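Local coordinates for uncharacterized protein lp_1913 (Lactobacillus plantarum, PDB 3FLH) that is of unknown function but has a rhodanese-like domain without the usual active-site cysteine, and is unlikely to be a classical sulfurtransferase, at the interface of chains A and B. Sequence-based numbering; all coordinates share one arbitrary frame. Chains: chain A/B, uncharacterized protein lp_1913.

The three contacts follow one another along a single face between chains A and B. The C-alpha centres of contact 1 and contact 2 lie about 11 Å apart, those of contact 2 and contact 3 about 13 Å, and those of contact 1 and contact 3 about 20 Å. A:Leu9 and B:Leu91 belong to both contact 1 and contact 2, where helix 3-13 of chain A packs on helix 85-95 of chain B. In contact 3, A:Gly81, A:Gly82, A:Gly105 and helix 106-112 meet the chain B loop with B:Trp79, B:Thr80, B:Gly82 and B:Thr83. The pairing is not an exact two-fold and may be a crystal contact.

Contact 1: the interface of chains A and B. Residues chain A 2, 4-6, 9; chain B 11, 14-15, 90-91, 94, 98, 101.
The side-chain amine NZ of A:Lys5 is gripped by two oxygens: water 1, 2.7 Å from NZ, and more weakly the backbone carbonyl O of B:Ser14, 3.2 Å from NZ. Water 1 also lies 3.0 Å from B:Ser14 O, so it bridges the two beside the weak direct bond. In this rhodanese-like protein the lysine projects from helix 3-13 of chain A, its CG anti to the carbonyl carbon (chi1 -68°) and the chain extended beyond it, and so spans the distance to the end of the equivalent helix in chain B. B:Tyr101 meets NZ obliquely with ring atom CE1, and B:Ser14 O lies in plane at the edge of that ring. The B:Ser14 hydroxyl OG is turned back to B:Thr11 O at 2.5 Å, from above the carbonyl plane, which fixes the serine beside the lysine stem. Along that stem, A:Lys5 CB and CG pack on B:Leu15 CD2, CG at 3.8 Å, the side chains running past each other in opposite directions, and A:Lys5 CE lies 3.7 Å from B:Ser14 CB. An alanine here would keep CB but would probably lose the CG packing on B:Leu15, the CE contact and the link to B:Ser14 O and water 1. A:Leu9 meets B:Leu15 tip to tip and puts CD1 3.7 Å from B:Leu94 CD1. A:Ile6 crosses B:Leu91 at about a right angle, A:Ile6 CG2 to B:Leu91 CD1 at 3.9 Å.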
ATOM      1  N   ASN A   2      -7.712  19.883   4.674  1.00 20.90           N
ATOM      2  CA  ASN A   2      -7.262  18.593   4.159  1.00 22.00           C
ATOM      3  C   ASN A   2      -7.976  18.201   2.880  1.00 16.48           C
ATOM      4  O   ASN A   2      -8.205  17.018   2.636  1.00 22.51           O
ATOM      5  CB  ASN A   2      -7.490  17.503   5.199  1.00 22.13           C
ATOM      6  CG  ASN A   2      -6.738  17.762   6.467  1.00 22.26           C
ATOM      7  OD1 ASN A   2      -5.508  17.758   6.486  1.00 30.16           O
ATOM      8  ND2 ASN A   2      -7.472  18.005   7.542  1.00 27.91           N
ATOM      9  N   LYS A   4      -6.978  18.235  -0.317  1.00 13.81           N
ATOM     10  CA  LYS A   4      -6.206  17.369  -1.197  1.00 15.32           C
ATOM     11  C   LYS A   4      -6.157  15.934  -0.696  1.00 11.17           C
ATOM     12  O   LYS A   4      -6.306  14.991  -1.473  1.00 13.95           O
ATOM     13  CB  LYS A   4      -4.780  17.891  -1.386  1.00 18.33           C
ATOM     14  CG  LYS A   4      -4.668  18.992  -2.419  1.00 28.80           C
ATOM     15  CD  LYS A   4      -3.228  19.227  -2.827  1.00 25.66           C
ATOM     16  CE  LYS A   4      -3.162  20.100  -4.074  1.00 43.72           C
ATOM     17  NZ  LYS A   4      -3.860  19.449  -5.229  1.00 43.02           N
ATOM     18  N   LYS A   5      -5.947  15.766   0.603  1.00 10.50           N
ATOM     19  CA  LYS A   5      -5.887  14.429   1.184  1.00 13.67           C
ATOM     20  C   LYS A   5      -7.203  13.671   0.994  1.00 17.44           C
ATOM     21  O   LYS A   5      -7.203  12.511   0.582  1.00  9.37           O
ATOM     22  CB  LYS A   5      -5.575  14.500   2.678  1.00 10.18           C
ATOM     23  CG  LYS A   5      -4.185  14.977   3.021  1.00 16.89           C
ATOM     24  CD  LYS A   5      -4.040  15.045   4.531  1.00 11.39           C
ATOM     25  CE  LYS A   5      -2.707  15.623   4.941  1.00 14.54           C
ATOM     26  NZ  LYS A   5      -2.582  15.616   6.427  1.00 19.33           N
ATOM     27  N   ILE A   6      -8.314  14.335   1.301  1.00 10.84           N
ATOM     28  CA  ILE A   6      -9.644  13.740   1.176  1.00 13.35           C
ATOM     29  C   ILE A   6      -9.933  13.321  -0.272  1.00 13.66           C
ATOM     30  O   ILE A   6     -10.465  12.241  -0.525  1.00 11.73           O
ATOM     31  CB  ILE A   6     -10.735  14.739   1.697  1.00 16.97           C
ATOM     32  CG1 ILE A   6     -10.542  14.960   3.206  1.00 22.18           C
ATOM     33  CG2 ILE A   6     -12.137  14.194   1.439  1.00 18.47           C
ATOM     34  CD1 ILE A   6     -11.450  16.024   3.831  1.00 17.25           C
ATOM     35  N   LEU A   9      -7.774  10.230  -1.018  1.00  9.95           N
ATOM     36  CA  LEU A   9      -8.308   9.091  -0.283  1.00 11.13           C
ATOM     37  C   LEU A   9      -9.597   8.575  -0.914  1.00  9.06           C
ATOM     38  O   LEU A   9      -9.810   7.368  -1.029  1.00 12.45           O
ATOM     39  CB  LEU A   9      -8.572   9.471   1.176  1.00  9.99           C
ATOM     40  CG  LEU A   9      -7.353   9.606   2.089  1.00 13.02           C
ATOM     41  CD1 LEU A   9      -7.775  10.296   3.382  1.00  6.51           C
ATOM     42  CD2 LEU A   9      -6.762   8.215   2.388  1.00 10.10           C
TER
ATOM     43  N   THR B  11       1.188  14.419  -1.665  1.00 12.48           N
ATOM     44  CA  THR B  11      -0.120  14.224  -1.046  1.00 13.77           C
ATOM     45  C   THR B  11      -0.247  12.847  -0.405  1.00  8.18           C
ATOM     46  O   THR B  11      -0.811  12.712   0.685  1.00  8.41           O
ATOM     47  CB  THR B  11      -1.256  14.396  -2.069  1.00 14.55           C
ATOM     48  OG1 THR B  11      -1.148  15.687  -2.686  1.00 22.00           O
ATOM     49  CG2 THR B  11      -2.612  14.289  -1.376  1.00  8.46           C
ATOM     50  N   SER B  14       1.699  12.730   2.776  1.00 12.43           N
ATOM     51  CA  SER B  14       1.096  13.582   3.808  1.00 11.87           C
ATOM     52  C   SER B  14       0.035  12.823   4.600  1.00 10.65           C
ATOM     53  O   SER B  14      -0.468  13.318   5.609  1.00 10.53           O
ATOM     54  CB  SER B  14       0.450  14.824   3.186  1.00 13.11           C
ATOM     55  OG  SER B  14      -0.742  14.492   2.501  1.00 14.60           O
ATOM     56  N   LEU B  15      -0.310  11.628   4.133  1.00  9.42           N
ATOM     57  CA  LEU B  15      -1.314  10.803   4.798  1.00 10.51           C
ATOM     58  C   LEU B  15      -0.693   9.977   5.915  1.00 10.83           C
ATOM     59  O   LEU B  15      -1.396   9.501   6.806  1.00 17.65           O
ATOM     60  CB  LEU B  15      -1.966   9.848   3.796  1.00 11.89           C
ATOM     61  CG  LEU B  15      -2.697  10.447   2.595  1.00 13.26           C
ATOM     62  CD1 LEU B  15      -3.080   9.328   1.646  1.00 15.47           C
ATOM     63  CD2 LEU B  15      -3.933  11.220   3.064  1.00 13.27           C
ATOM     64  N   LEU B  90      -8.840   6.907   8.160  1.00 12.81           N
ATOM     65  CA  LEU B  90      -8.289   8.241   7.967  1.00 14.13           C
ATOM     66  C   LEU B  90      -9.302   9.159   7.291  1.00 15.44           C
ATOM     67  O   LEU B  90      -9.464  10.311   7.694  1.00  8.96           O
ATOM     68  CB  LEU B  90      -6.998   8.189   7.135  1.00 14.32           C
ATOM     69  CG  LEU B  90      -6.196   9.496   7.009  1.00 21.99           C
ATOM     70  CD1 LEU B  90      -5.770   9.983   8.403  1.00 19.40           C
ATOM     71  CD2 LEU B  90      -4.961   9.280   6.141  1.00 13.59           C
ATOM     72  N   LEU B  91      -9.988   8.651   6.270  1.00 14.84           N
ATOM     73  CA  LEU B  91     -10.980   9.445   5.545  1.00 14.21           C
ATOM     74  C   LEU B  91     -12.112   9.904   6.459  1.00 15.79           C
ATOM     75  O   LEU B  91     -12.601  11.034   6.352  1.00 17.63           O
ATOM     76  CB  LEU B  91     -11.555   8.639   4.373  1.00 12.82           C
ATOM     77  CG  LEU B  91     -12.613   9.349   3.521  1.00 25.44           C
ATOM     78  CD1 LEU B  91     -12.072  10.677   3.024  1.00 13.73           C
ATOM     79  CD2 LEU B  91     -13.005   8.460   2.343  1.00 27.36           C
ATOM     80  N   LEU B  94     -10.516  12.694   8.870  1.00 13.48           N
ATOM     81  CA  LEU B  94     -10.273  13.938   8.144  1.00 13.67           C
ATOM     82  C   LEU B  94     -11.589  14.580   7.680  1.00 18.99           C
ATOM     83  O   LEU B  94     -11.720  15.803   7.697  1.00 16.29           O
ATOM     84  CB  LEU B  94      -9.345  13.690   6.943  1.00 10.67           C
ATOM     85  CG  LEU B  94      -7.941  13.090   7.189  1.00 12.25           C
ATOM     86  CD1 LEU B  94      -7.207  12.986   5.844  1.00  7.44           C
ATOM     87  CD2 LEU B  94      -7.139  13.957   8.154  1.00 13.71           C
ATOM     88  N   PHE B  98     -10.983  16.285  11.820  1.00 20.58           N
ATOM     89  CA  PHE B  98      -9.911  15.890  12.728  1.00 20.94           C
ATOM     90  C   PHE B  98      -8.569  15.859  12.015  1.00 24.10           C
ATOM     91  O   PHE B  98      -8.499  15.752  10.789  1.00 22.56           O
ATOM     92  CB  PHE B  98     -10.180  14.497  13.311  1.00 23.46           C
ATOM     93  CG  PHE B  98     -11.175  14.492  14.430  1.00 24.77           C
ATOM     94  CD1 PHE B  98     -10.791  14.849  15.716  1.00 23.46           C
ATOM     95  CD2 PHE B  98     -12.503  14.144  14.197  1.00 32.79           C
ATOM     96  CE1 PHE B  98     -11.717  14.872  16.755  1.00 33.44           C
ATOM     97  CE2 PHE B  98     -13.441  14.164  15.228  1.00 29.05           C
ATOM     98  CZ  PHE B  98     -13.046  14.526  16.511  1.00 29.78           C
ATOM     99  N   TYR B 101      -3.387  10.730  10.795  1.00 12.42           N
ATOM    100  CA  TYR B 101      -2.402  10.151   9.895  1.00 13.90           C
ATOM    101  C   TYR B 101      -2.441   8.642  10.084  1.00 14.08           C
ATOM    102  O   TYR B 101      -2.902   8.149  11.113  1.00 10.82           O
ATOM    103  CB  TYR B 101      -0.993  10.652  10.254  1.00 17.17           C
ATOM    104  CG  TYR B 101      -0.784  12.144  10.109  1.00 17.06           C
ATOM    105  CD1 TYR B 101      -0.511  12.713   8.862  1.00 12.60           C
ATOM    106  CD2 TYR B 101      -0.886  12.994  11.215  1.00 15.15           C
ATOM    107  CE1 TYR B 101      -0.348  14.092   8.714  1.00 18.76           C
ATOM    108  CE2 TYR B 101      -0.726  14.375  11.079  1.00 24.72           C
ATOM    109  CZ  TYR B 101      -0.461  14.916   9.825  1.00 24.79           C
ATOM    110  OH  TYR B 101      -0.341  16.279   9.678  1.00 27.75           O
TER
HETATM  111  O   HOH W   1      -3.197  13.003   6.784  1.00 15.20           O

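Contact 2: the interface of chains A and B. Residues chain A 9, 12-13, 16, 104; chain B 84, 87-88, 91.
Packing is tightest around A:Leu13, which hides 79 Å² between B:Thr84, B:Thr88 and B:Leu91. It crosses B:Thr88 obliquely, CD2 lying 3.5 Å from B:Thr88 OG1, and runs past B:Thr84 in the opposite direction. Its other branch, CD1, is 3.9 Å from B:Leu91 CD2. The B:Thr88 hydroxyl OG1, in helix 85-95 of this rhodanese-like domain, bonds back at 3.1 Å to the carbonyl O of B:Thr84 just before the helix, its donor above the carbonyl plane (43° out) and not on a lone pair.

A short local contact joins A:Tyr12 and B:Lys87: the lysine methylenes pass obliquely above the ring plane near its CD2-CE2 rim, B:Lys87 CE 3.4 Å from A:Tyr12 CE2. The tyrosine CG is anti to the backbone N (chi1 -166°), and the lysine runs straight to CE and bends at its last torsion (-62°), so methylenes rather than the terminal nitrogen meet the ring. At its base, B:Lys87 CB lies 3.7 Å from A:Leu9 CD2.

Less surface is hidden at the chain A margin, 12 Å² on A:Tyr16 and 19 Å² on A:Ala104. No polar pair joins the chains across this patch, which therefore rests on apolar fit. B:Thr84 CG2 stands over the centre of the A:Tyr16 ring, 3.8 Å from its centroid.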
ATOM      1  N   LEU A   9      -7.774  10.230  -1.018  1.00  9.95           N
ATOM      2  CA  LEU A   9      -8.308   9.091  -0.283  1.00 11.13           C
ATOM      3  C   LEU A   9      -9.597   8.575  -0.914  1.00  9.06           C
ATOM      4  O   LEU A   9      -9.810   7.368  -1.029  1.00 12.45           O
ATOM      5  CB  LEU A   9      -8.572   9.471   1.176  1.00  9.99           C
ATOM      6  CG  LEU A   9      -7.353   9.606   2.089  1.00 13.02           C
ATOM      7  CD1 LEU A   9      -7.775  10.296   3.382  1.00  6.51           C
ATOM      8  CD2 LEU A   9      -6.762   8.215   2.388  1.00 10.10           C
ATOM      9  N   TYR A  12      -8.696   7.018  -4.330  1.00  9.13           N
ATOM     10  CA  TYR A  12      -7.916   5.827  -4.031  1.00 14.66           C
ATOM     11  C   TYR A  12      -8.805   4.682  -3.568  1.00 12.54           C
ATOM     12  O   TYR A  12      -8.731   3.569  -4.099  1.00  6.62           O
ATOM     13  CB  TYR A  12      -6.883   6.119  -2.937  1.00 11.10           C
ATOM     14  CG  TYR A  12      -5.829   5.040  -2.802  1.00 14.96           C
ATOM     15  CD1 TYR A  12      -4.692   5.047  -3.612  1.00 19.03           C
ATOM     16  CD2 TYR A  12      -5.972   4.011  -1.873  1.00  9.96           C
ATOM     17  CE1 TYR A  12      -3.722   4.061  -3.500  1.00 24.86           C
ATOM     18  CE2 TYR A  12      -5.010   3.016  -1.751  1.00 20.37           C
ATOM     19  CZ  TYR A  12      -3.886   3.048  -2.567  1.00 25.78           C
ATOM     20  OH  TYR A  12      -2.925   2.077  -2.449  1.00 32.58           O
ATOM     21  N   LEU A  13      -9.643   4.947  -2.571  1.00  6.29           N
ATOM     22  CA  LEU A  13     -10.527   3.907  -2.050  1.00 11.25           C
ATOM     23  C   LEU A  13     -11.549   3.407  -3.072  1.00  9.61           C
ATOM     24  O   LEU A  13     -11.939   2.237  -3.031  1.00  5.91           O
ATOM     25  CB  LEU A  13     -11.231   4.401  -0.782  1.00  9.11           C
ATOM     26  CG  LEU A  13     -10.277   4.497   0.423  1.00 17.40           C
ATOM     27  CD1 LEU A  13     -10.959   5.239   1.577  1.00 10.22           C
ATOM     28  CD2 LEU A  13      -9.863   3.084   0.857  1.00 14.25           C
ATOM     29  N   TYR A  16     -11.037  -0.026  -4.961  1.00  6.39           N
ATOM     30  CA  TYR A  16     -11.246  -1.327  -4.336  1.00  8.48           C
ATOM     31  C   TYR A  16     -12.660  -1.813  -4.060  1.00 16.96           C
ATOM     32  O   TYR A  16     -13.623  -1.050  -4.065  1.00 15.74           O
ATOM     33  CB  TYR A  16     -10.496  -1.372  -2.999  1.00  8.84           C
ATOM     34  CG  TYR A  16      -9.029  -1.028  -3.074  1.00 15.34           C
ATOM     35  CD1 TYR A  16      -8.597   0.303  -3.088  1.00 12.37           C
ATOM     36  CD2 TYR A  16      -8.068  -2.037  -3.125  1.00 14.39           C
ATOM     37  CE1 TYR A  16      -7.237   0.615  -3.145  1.00 11.28           C
ATOM     38  CE2 TYR A  16      -6.716  -1.739  -3.187  1.00 19.72           C
ATOM     39  CZ  TYR A  16      -6.304  -0.415  -3.195  1.00 21.78           C
ATOM     40  OH  TYR A  16      -4.964  -0.139  -3.248  1.00 21.60           O
ATOM     41  N   ALA A 104      -9.445  -5.358  -1.929  1.00  5.90           N
ATOM     42  CA  ALA A 104      -8.846  -4.679  -0.788  1.00  8.82           C
ATOM     43  C   ALA A 104      -8.188  -5.739   0.098  1.00 13.44           C
ATOM     44  O   ALA A 104      -8.816  -6.738   0.447  1.00 11.95           O
ATOM     45  CB  ALA A 104      -9.915  -3.921   0.009  1.00  8.39           C
TER
ATOM     46  N   THR B  84      -6.719  -1.570   3.366  1.00 19.50           N
ATOM     47  CA  THR B  84      -7.267  -0.241   3.124  1.00 16.89           C
ATOM     48  C   THR B  84      -7.963   0.284   4.369  1.00 11.47           C
ATOM     49  O   THR B  84      -8.520   1.379   4.347  1.00 13.61           O
ATOM     50  CB  THR B  84      -8.314  -0.276   1.985  1.00 22.83           C
ATOM     51  OG1 THR B  84      -9.322  -1.250   2.299  1.00 13.82           O
ATOM     52  CG2 THR B  84      -7.653  -0.645   0.654  1.00 15.50           C
ATOM     53  N   LYS B  87      -6.680   3.754   5.542  1.00 14.68           N
ATOM     54  CA  LYS B  87      -7.118   4.890   4.744  1.00  8.80           C
ATOM     55  C   LYS B  87      -8.600   5.175   4.941  1.00  9.34           C
ATOM     56  O   LYS B  87      -9.020   6.334   4.960  1.00 13.26           O
ATOM     57  CB  LYS B  87      -6.808   4.651   3.262  1.00 14.59           C
ATOM     58  CG  LYS B  87      -5.312   4.621   2.938  1.00 12.26           C
ATOM     59  CD  LYS B  87      -5.084   4.349   1.456  1.00 27.65           C
ATOM     60  CE  LYS B  87      -3.605   4.188   1.107  1.00 36.38           C
ATOM     61  NZ  LYS B  87      -2.806   5.404   1.380  1.00 36.44           N
ATOM     62  N   THR B  88      -9.395   4.124   5.094  1.00  2.93           N
ATOM     63  CA  THR B  88     -10.820   4.303   5.303  1.00 13.04           C
ATOM     64  C   THR B  88     -11.055   5.022   6.635  1.00  9.79           C
ATOM     65  O   THR B  88     -11.866   5.944   6.714  1.00 11.79           O
ATOM     66  CB  THR B  88     -11.543   2.937   5.250  1.00 12.09           C
ATOM     67  OG1 THR B  88     -11.431   2.418   3.918  1.00 15.56           O
ATOM     68  CG2 THR B  88     -13.013   3.077   5.601  1.00 12.31           C
ATOM     69  N   LEU B  91      -9.988   8.651   6.270  1.00 14.84           N
ATOM     70  CA  LEU B  91     -10.980   9.445   5.545  1.00 14.21           C
ATOM     71  C   LEU B  91     -12.112   9.904   6.459  1.00 15.79           C
ATOM     72  O   LEU B  91     -12.601  11.034   6.352  1.00 17.63           O
ATOM     73  CB  LEU B  91     -11.555   8.639   4.373  1.00 12.82           C
ATOM     74  CG  LEU B  91     -12.613   9.349   3.521  1.00 25.44           C
ATOM     75  CD1 LEU B  91     -12.072  10.677   3.024  1.00 13.73           C
ATOM     76  CD2 LEU B  91     -13.005   8.460   2.343  1.00 27.36           C
TER

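Contact 3: the interface of chains A and B. Residues chain A 81-82, 105, 108-109, 112; chain B 79-80, 82-83, 108.
A:Glu108 leaves helix 106-112 with CG anti to the backbone N (chi1 175°) and CD anti to CA, so CB aims an extended chain at the turn of chain B that, by its place in the rhodanese-like fold, probably corresponds to the active-site loop. CG is the first atom to touch, 3.8 Å from the benzo-ring carbon CH2 of B:Trp79; the side chains run past each other in opposite directions, with carboxylate and indole planes 63° apart. CD comes near the hydroxyl OG1 of B:Thr80. At the tip, OE1 stands 3.8 Å from B:Thr80 CG2, an end-on approach too long for bonding. OE2 is 4.1 Å from B:Thr80 OG1 and 4.4 Å from OE2 of the poorly ordered B:Glu108, a closeness that might disfavour having both carboxylates ionised.

The indole is bordered by two groups. B:Thr80 CG2 covers the centre of one face, 3.6 Å above the plane, on the side from which A:Glu108 CG reaches the rim, while A:Glu108 O lies in plane at the edge.

Farther along, A:Gly81 CA lies 3.8 Å from B:Gly82 CA. Water 2 joins the chains there: A:Gly105 N is 2.6 Å from it in a nearly straight bond (176° at H), and B:Gly82 O is 2.9 Å from water 2. In this crystal pairing, the site sets helix 106-112 of one rhodanese-like domain against the cysteine-free loop of the other, and would partly cover that loop.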
ATOM      1  N   GLY A  81      -1.160  -5.514  -0.696  1.00 18.76           N
ATOM      2  CA  GLY A  81      -1.691  -4.211  -1.044  1.00 17.22           C
ATOM      3  C   GLY A  81      -0.584  -3.338  -1.615  1.00 18.57           C
ATOM      4  O   GLY A  81      -0.857  -2.396  -2.357  1.00 22.38           O
ATOM      5  N   GLY A  82       0.662  -3.663  -1.266  1.00 15.05           N
ATOM      6  CA  GLY A  82       1.809  -2.908  -1.736  1.00 15.34           C
ATOM      7  C   GLY A  82       2.296  -3.258  -3.132  1.00 22.59           C
ATOM      8  O   GLY A  82       2.937  -2.437  -3.794  1.00 21.06           O
ATOM      9  N   GLY A 105      -6.921  -5.530   0.440  1.00 12.40           N
ATOM     10  CA  GLY A 105      -6.208  -6.488   1.271  1.00 15.92           C
ATOM     11  C   GLY A 105      -5.393  -7.491   0.467  1.00 12.81           C
ATOM     12  O   GLY A 105      -4.461  -8.103   0.988  1.00 14.23           O
ATOM     13  N   GLU A 108      -2.707 -11.467   0.616  1.00 10.92           N
ATOM     14  CA  GLU A 108      -2.212 -11.414   1.993  1.00 16.27           C
ATOM     15  C   GLU A 108      -3.348 -11.249   3.003  1.00 17.70           C
ATOM     16  O   GLU A 108      -3.376 -11.913   4.043  1.00 12.05           O
ATOM     17  CB  GLU A 108      -1.220 -10.255   2.145  1.00 16.80           C
ATOM     18  CG  GLU A 108      -0.711 -10.022   3.567  1.00 19.17           C
ATOM     19  CD  GLU A 108       0.272  -8.855   3.655  1.00 25.76           C
ATOM     20  OE1 GLU A 108      -0.095  -7.719   3.271  1.00 27.91           O
ATOM     21  OE2 GLU A 108       1.412  -9.077   4.107  1.00 22.99           O
ATOM     22  N   GLY A 109      -4.277 -10.353   2.689  1.00 13.44           N
ATOM     23  CA  GLY A 109      -5.403 -10.109   3.574  1.00 17.24           C
ATOM     24  C   GLY A 109      -6.342 -11.298   3.604  1.00 15.55           C
ATOM     25  O   GLY A 109      -6.850 -11.686   4.658  1.00 15.86           O
ATOM     26  N   GLY A 112      -4.821 -13.915   5.611  1.00 17.68           N
ATOM     27  CA  GLY A 112      -4.821 -13.472   6.992  1.00 27.25           C
ATOM     28  C   GLY A 112      -6.151 -13.724   7.673  1.00 25.29           C
ATOM     29  O   GLY A 112      -6.189 -14.047   8.861  1.00 21.10           O
TER
ATOM     30  N   TRP B  79      -3.376  -4.318  11.040  1.00 12.06           N
ATOM     31  CA  TRP B  79      -2.300  -5.272  11.275  1.00 15.64           C
ATOM     32  C   TRP B  79      -1.166  -5.124  10.273  1.00 17.25           C
ATOM     33  O   TRP B  79      -0.003  -5.359  10.599  1.00 13.51           O
ATOM     34  CB  TRP B  79      -2.837  -6.709  11.277  1.00 20.48           C
ATOM     35  CG  TRP B  79      -3.324  -7.223   9.956  1.00 15.43           C
ATOM     36  CD1 TRP B  79      -4.486  -6.898   9.318  1.00 21.68           C
ATOM     37  CD2 TRP B  79      -2.670  -8.191   9.131  1.00 17.88           C
ATOM     38  NE1 TRP B  79      -4.599  -7.612   8.143  1.00 17.32           N
ATOM     39  CE2 TRP B  79      -3.495  -8.413   8.005  1.00 25.28           C
ATOM     40  CE3 TRP B  79      -1.463  -8.896   9.236  1.00 25.51           C
ATOM     41  CZ2 TRP B  79      -3.151  -9.313   6.987  1.00 21.15           C
ATOM     42  CZ3 TRP B  79      -1.121  -9.793   8.223  1.00 30.91           C
ATOM     43  CH2 TRP B  79      -1.965  -9.991   7.114  1.00 19.41           C
ATOM     44  N   THR B  80      -1.498  -4.707   9.058  1.00 17.12           N
ATOM     45  CA  THR B  80      -0.482  -4.541   8.034  1.00 22.27           C
ATOM     46  C   THR B  80      -0.816  -3.334   7.161  1.00 16.56           C
ATOM     47  O   THR B  80      -1.975  -2.929   7.062  1.00 20.12           O
ATOM     48  CB  THR B  80      -0.383  -5.822   7.166  1.00 24.81           C
ATOM     49  OG1 THR B  80       0.827  -5.793   6.404  1.00 33.29           O
ATOM     50  CG2 THR B  80      -1.573  -5.917   6.222  1.00 22.39           C
ATOM     51  N   GLY B  82      -0.705  -3.158   3.958  1.00 17.65           N
ATOM     52  CA  GLY B  82      -1.333  -3.535   2.701  1.00 20.90           C
ATOM     53  C   GLY B  82      -2.844  -3.413   2.593  1.00 22.80           C
ATOM     54  O   GLY B  82      -3.384  -3.397   1.481  1.00 23.25           O
ATOM     55  N   THR B  83      -3.535  -3.332   3.728  1.00 19.97           N
ATOM     56  CA  THR B  83      -4.990  -3.220   3.709  1.00 16.01           C
ATOM     57  C   THR B  83      -5.414  -1.787   3.439  1.00 19.59           C
ATOM     58  O   THR B  83      -4.579  -0.898   3.298  1.00 30.02           O
ATOM     59  CB  THR B  83      -5.629  -3.678   5.056  1.00 23.25           C
ATOM     60  OG1 THR B  83      -5.345  -2.716   6.081  1.00 18.75           O
ATOM     61  CG2 THR B  83      -5.082  -5.037   5.480  1.00 21.60           C
ATOM     62  N   GLU B 108       2.557  -4.645  11.953  1.00 16.54           N
ATOM     63  CA  GLU B 108       3.602  -5.576  11.540  1.00 17.67           C
ATOM     64  C   GLU B 108       4.959  -4.879  11.582  1.00 10.93           C
ATOM     65  O   GLU B 108       5.917  -5.401  12.145  1.00 18.07           O
ATOM     66  CB  GLU B 108       3.325  -6.089  10.119  1.00 24.19           C
ATOM     67  CG  GLU B 108       4.347  -7.095   9.607  1.00 32.89           C
ATOM     68  CD  GLU B 108       4.274  -7.298   8.105  1.00 46.12           C
ATOM     69  OE1 GLU B 108       4.556  -6.333   7.357  1.00 53.07           O
ATOM     70  OE2 GLU B 108       3.938  -8.420   7.668  1.00 46.71           O
TER
HETATM   71  O   HOH W   2      -5.610  -3.457  -0.353  1.00 23.32           O